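Local coordinates for protein putative enoyl-CoA hydratase (Streptomyces avermitilis, PDB 3GKB) that probably acts on coenzyme A thioesters as a member of the crotonase (enoyl-CoA hydratase/isomerase) superfamily, though its own reaction is not established, at residues G121-A126 / Q142-M147; D259-Q262 / G266-D269. All blocks are in the same frame, centred on the assembly; numbering follows the deposited sequence.

Interaction 1. Residues G121-A126 / Q142-M147; sequences GAEFVA and QIEALM
Gln-142 brings the end of its side chain against helix residues 121-126: Ala-122 CB lies over one face of the amide, 3.6 Å from Gln-142 OE1, and Glu-123 CG near its O/N edge. No direct hydrogen bond joins the two segments; two waters do that work. One donates to Gln-142 OE1 at 2.7 Å and, weakly, to Ala-122 O. The other bridges two buried carboxylates, donating to Glu-123 OE2 and, at 2.6 Å, to Glu-144 OE2. The carboxylate planes stand 73° apart. These water-bridged glutamates sit where hydratases of this family carry their acid pair, consistent with an active-site location. In the next shell, Gln-142 NE2 donates to the syn side of Glu-144 OE1 at 2.9 Å, and a weak bond to Gly-119 O also holds that amide. A bend at chi2 (95°) turns the Glu-144 carboxylate back toward the glutamine. Glu-123 OE1 accepts from the backbone N of Gly-153 and of Gly-155, and Pro-151 touches both glutamates. The contact thus joins helix 120-127 to the loop that follows strand 139-141; Ala-122 packs on Leu-140 of that strand, and Ile-143 reaches helix 270-280.

Interaction 2. Residues D259-Q262 / G266-D269; sequences DGAQ and GERD
The carboxylate of Glu-267 and the side-chain amide of Gln-262 are the flat groups here; the two side chains run alongside each other in one direction, with planes 48° apart. They do not bond to each other. At the carboxylate edge Glu-267 OE2 offers its anti lone pair to the backbone N of Gln-262, 2.9 Å away, in a bent bond (139° at the hydrogen), and His-69 NE2 is a second partner of the same oxygen. Gln-262 CG, 3.8 Å from Glu-267 OE2, and Ala-261 CB lie to opposite sides of the carboxylate plane. A fold at chi2 (-76°) carries the Glu-267 carboxylate back to the loop. The Gln-262 amide turns to another loop, OE1 accepting from Met-72 N and NE2 donating to Asp-71 OD1. Beside these groups the backbones meet closely: Gly-266, which has no side chain, gives a CH-O contact from its CA to Gly-260 O at 3.3 Å. Gly-260, at positive phi, is the C' residue of the Schellman motif ending helix 248-258. One carboxylate oxygen is therefore hydrogen-bonded to both a main-chain N-H and His-69, tying helix 264-268 to the preceding loop and to the His-69 loop; if His-69 NE2 donates, the pair would be expected to stabilise negative charge on Glu-267.

Interaction 1 is near the middle of the subunit, about 7 Å from the chain centre, whereas interaction 2 lies about 18 Å out and mixes buried with partly exposed residues. Their centres are about 15 Å apart and they do not touch. Helix 270-280 borders both, receiving Ile-143 and Leu-146 from the first and Asp-259 and Ala-261 from the second. Glutamate and glutamine serve each contact, but differently: in 121-126/142-147 one water links the two acids and another the amide to a helix carbonyl, while in 259-262/266-269 a carboxylate takes a main-chain N-H directly and a glycine, Gly-266, lies against the carbonyl of Gly-260. The former joins elements of the domain interior, the latter the loop after helix 248-258 to helix 264-268.

Interaction 1. Residues G121-A126 / Q142-M147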
loop_
_atom_site.group_PDB
_atom_site.type_symbol
_atom_site.label_atom_id
_atom_site.label_comp_id
_atom_site.label_asym_id
_atom_site.label_seq_id
_atom_site.Cartn_x
_atom_site.Cartn_y
_atom_site.Cartn_z
ATOM N N GLY B 121 9.248 -4.411 -20.136
ATOM C CA GLY B 121 9.935 -5.338 -19.225
ATOM C C GLY B 121 9.514 -5.114 -17.787
ATOM O O GLY B 121 9.362 -6.074 -17.007
ATOM N N ALA B 122 9.321 -3.854 -17.397
ATOM C CA ALA B 122 8.912 -3.553 -16.009
ATOM C C ALA B 122 7.464 -3.973 -15.784
ATOM O O ALA B 122 7.078 -4.396 -14.681
ATOM C CB ALA B 122 9.089 -2.067 -15.690
ATOM N N GLU B 123 6.654 -3.855 -16.832
ATOM C CA GLU B 123 5.271 -4.337 -16.822
ATOM C C GLU B 123 5.211 -5.845 -16.586
ATOM O O GLU B 123 4.391 -6.311 -15.795
ATOM C CB GLU B 123 4.530 -3.922 -18.118
ATOM C CG GLU B 123 4.391 -2.382 -18.242
ATOM C CD GLU B 123 3.846 -1.842 -19.600
ATOM O OE1 GLU B 123 2.965 -0.967 -19.573
ATOM O OE2 GLU B 123 4.316 -2.266 -20.677
ATOM N N PHE B 124 6.099 -6.578 -17.270
ATOM C CA PHE B 124 6.236 -8.043 -17.176
ATOM C C PHE B 124 6.557 -8.424 -15.739
ATOM O O PHE B 124 5.855 -9.253 -15.113
ATOM C CB PHE B 124 7.351 -8.466 -18.160
ATOM C CG PHE B 124 7.515 -9.935 -18.351
ATOM C CD1 PHE B 124 7.345 -10.486 -19.618
ATOM C CD2 PHE B 124 7.921 -10.768 -17.321
ATOM C CE1 PHE B 124 7.510 -11.816 -19.843
ATOM C CE2 PHE B 124 8.094 -12.152 -17.568
ATOM C CZ PHE B 124 7.884 -12.648 -18.822
ATOM N N VAL B 125 7.546 -7.728 -15.157
ATOM C CA VAL B 125 7.927 -7.973 -13.762
ATOM C C VAL B 125 6.740 -7.779 -12.825
ATOM O O VAL B 125 6.510 -8.630 -11.950
ATOM C CB VAL B 125 9.129 -7.098 -13.318
ATOM C CG1 VAL B 125 9.393 -7.233 -11.777
ATOM C CG2 VAL B 125 10.395 -7.448 -14.145
ATOM N N ALA B 126 5.988 -6.682 -12.991
ATOM C CA ALA B 126 4.907 -6.331 -12.040
ATOM C C ALA B 126 3.681 -7.233 -12.184
ATOM O O ALA B 126 2.887 -7.353 -11.266
ATOM C CB ALA B 126 4.496 -4.872 -12.225
ATOM N N GLN B 142 9.919 2.879 -15.742
ATOM C CA GLN B 142 8.961 3.057 -16.842
ATOM C C GLN B 142 9.549 4.147 -17.741
ATOM O O GLN B 142 9.414 5.322 -17.466
ATOM C CB GLN B 142 7.554 3.425 -16.347
ATOM C CG GLN B 142 6.854 2.343 -15.489
ATOM C CD GLN B 142 6.512 1.008 -16.212
ATOM O OE1 GLN B 142 6.180 0.017 -15.532
ATOM N NE2 GLN B 142 6.576 0.973 -17.576
ATOM N N ILE B 143 10.235 3.736 -18.799
ATOM C CA ILE B 143 10.955 4.657 -19.681
ATOM C C ILE B 143 10.051 5.435 -20.647
ATOM O O ILE B 143 10.503 6.394 -21.294
ATOM C CB ILE B 143 12.008 3.857 -20.494
ATOM C CG1 ILE B 143 13.048 4.769 -21.156
ATOM C CG2 ILE B 143 11.327 3.016 -21.580
ATOM C CD1 ILE B 143 14.075 5.344 -20.215
ATOM N N GLU B 144 8.797 4.992 -20.755
ATOM C CA GLU B 144 7.862 5.453 -21.771
ATOM C C GLU B 144 7.751 6.965 -21.910
ATOM O O GLU B 144 7.838 7.482 -23.030
ATOM C CB GLU B 144 6.484 4.841 -21.528
ATOM C CG GLU B 144 6.440 3.336 -21.868
ATOM C CD GLU B 144 6.686 2.408 -20.655
ATOM O OE1 GLU B 144 7.406 2.791 -19.711
ATOM O OE2 GLU B 144 6.167 1.267 -20.673
ATOM N N ALA B 145 7.588 7.667 -20.790
ATOM C CA ALA B 145 7.429 9.116 -20.802
ATOM C C ALA B 145 8.565 9.816 -21.540
ATOM O O ALA B 145 8.344 10.832 -22.202
ATOM C CB ALA B 145 7.271 9.680 -19.349
ATOM N N LEU B 146 9.776 9.259 -21.440
ATOM C CA LEU B 146 10.954 9.821 -22.129
ATOM C C LEU B 146 10.987 9.548 -23.650
ATOM O O LEU B 146 11.762 10.191 -24.388
ATOM C CB LEU B 146 12.252 9.339 -21.473
ATOM C CG LEU B 146 12.403 9.697 -19.995
ATOM C CD1 LEU B 146 13.740 9.224 -19.445
ATOM C CD2 LEU B 146 12.190 11.170 -19.711
ATOM N N MET B 147 10.123 8.644 -24.096
ATOM C CA MET B 147 9.914 8.357 -25.518
ATOM C C MET B 147 8.666 9.079 -26.046
ATOM O O MET B 147 8.241 8.863 -27.169
ATOM C CB MET B 147 9.884 6.842 -25.724
ATOM C CG MET B 147 11.236 6.090 -25.371
ATOM S SD MET B 147 11.027 4.294 -25.771
ATOM C CE MET B 147 12.688 3.727 -25.277
HETATM O O HOH W 1 5.220 -2.003 -14.017
HETATM O O HOH W 2 4.473 0.110 -22.252
#

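Interaction 2. Residues D259-Q262 / G266-D269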
loop_
_atom_site.group_PDB
_atom_site.type_symbol
_atom_site.label_atom_id
_atom_site.label_comp_id
_atom_site.label_asym_id
_atom_site.label_seq_id
_atom_site.Cartn_x
_atom_site.Cartn_y
_atom_site.Cartn_z
ATOM N N ASP B 259 21.103 7.070 -31.588
ATOM C CA ASP B 259 22.063 7.364 -30.542
ATOM C C ASP B 259 22.469 6.146 -29.693
ATOM O O ASP B 259 23.180 6.300 -28.703
ATOM C CB ASP B 259 21.523 8.495 -29.646
ATOM C CG ASP B 259 21.552 9.852 -30.334
ATOM O OD1 ASP B 259 22.004 9.940 -31.508
ATOM O OD2 ASP B 259 21.140 10.842 -29.696
ATOM N N GLY B 260 22.038 4.950 -30.085
ATOM C CA GLY B 260 22.498 3.739 -29.435
ATOM C C GLY B 260 21.520 2.978 -28.568
ATOM O O GLY B 260 21.938 2.045 -27.875
ATOM N N ALA B 261 20.228 3.344 -28.569
ATOM C CA ALA B 261 19.268 2.502 -27.853
ATOM C C ALA B 261 19.339 1.073 -28.429
ATOM O O ALA B 261 19.653 0.871 -29.606
ATOM C CB ALA B 261 17.829 3.089 -27.898
ATOM N N GLN B 262 19.094 0.089 -27.572
ATOM C CA GLN B 262 19.032 -1.310 -27.958
ATOM C C GLN B 262 20.424 -1.886 -28.216
ATOM O O GLN B 262 20.570 -2.938 -28.827
ATOM C CB GLN B 262 18.032 -1.543 -29.109
ATOM C CG GLN B 262 16.652 -0.992 -28.729
ATOM C CD GLN B 262 15.447 -1.493 -29.534
ATOM O OE1 GLN B 262 14.321 -1.270 -29.102
ATOM N NE2 GLN B 262 15.662 -2.136 -30.688
ATOM N N GLY B 266 24.056 1.852 -24.701
ATOM C CA GLY B 266 22.924 2.762 -24.794
ATOM C C GLY B 266 21.864 2.454 -23.760
ATOM O O GLY B 266 21.267 3.356 -23.171
ATOM N N GLU B 267 21.626 1.172 -23.509
ATOM C CA GLU B 267 20.609 0.786 -22.524
ATOM C C GLU B 267 21.044 0.946 -21.072
ATOM O O GLU B 267 20.208 1.059 -20.183
ATOM C CB GLU B 267 20.177 -0.657 -22.749
ATOM C CG GLU B 267 19.468 -0.902 -24.070
ATOM C CD GLU B 267 18.022 -0.408 -24.089
ATOM O OE1 GLU B 267 17.331 -0.460 -23.052
ATOM O OE2 GLU B 267 17.566 0.023 -25.153
ATOM N N ARG B 268 22.343 0.970 -20.803
ATOM C CA ARG B 268 22.808 0.987 -19.427
ATOM C C ARG B 268 22.213 2.191 -18.652
ATOM O O ARG B 268 21.668 2.022 -17.559
ATOM C CB ARG B 268 24.339 1.006 -19.360
ATOM C CG ARG B 268 24.894 0.974 -17.908
ATOM C CD ARG B 268 26.377 0.528 -17.868
ATOM N NE ARG B 268 26.544 -0.726 -18.602
ATOM C CZ ARG B 268 27.364 -0.926 -19.636
ATOM N NH1 ARG B 268 28.191 0.018 -20.081
ATOM N NH2 ARG B 268 27.383 -2.115 -20.223
ATOM N N ASP B 269 22.291 3.379 -19.265
ATOM C CA ASP B 269 21.649 4.582 -18.746
ATOM C C ASP B 269 20.683 5.103 -19.799
ATOM O O ASP B 269 20.837 6.213 -20.324
ATOM C CB ASP B 269 22.708 5.665 -18.385
ATOM C CG ASP B 269 22.095 6.958 -17.784
ATOM O OD1 ASP B 269 20.901 6.976 -17.359
ATOM O OD2 ASP B 269 22.840 7.977 -17.727
#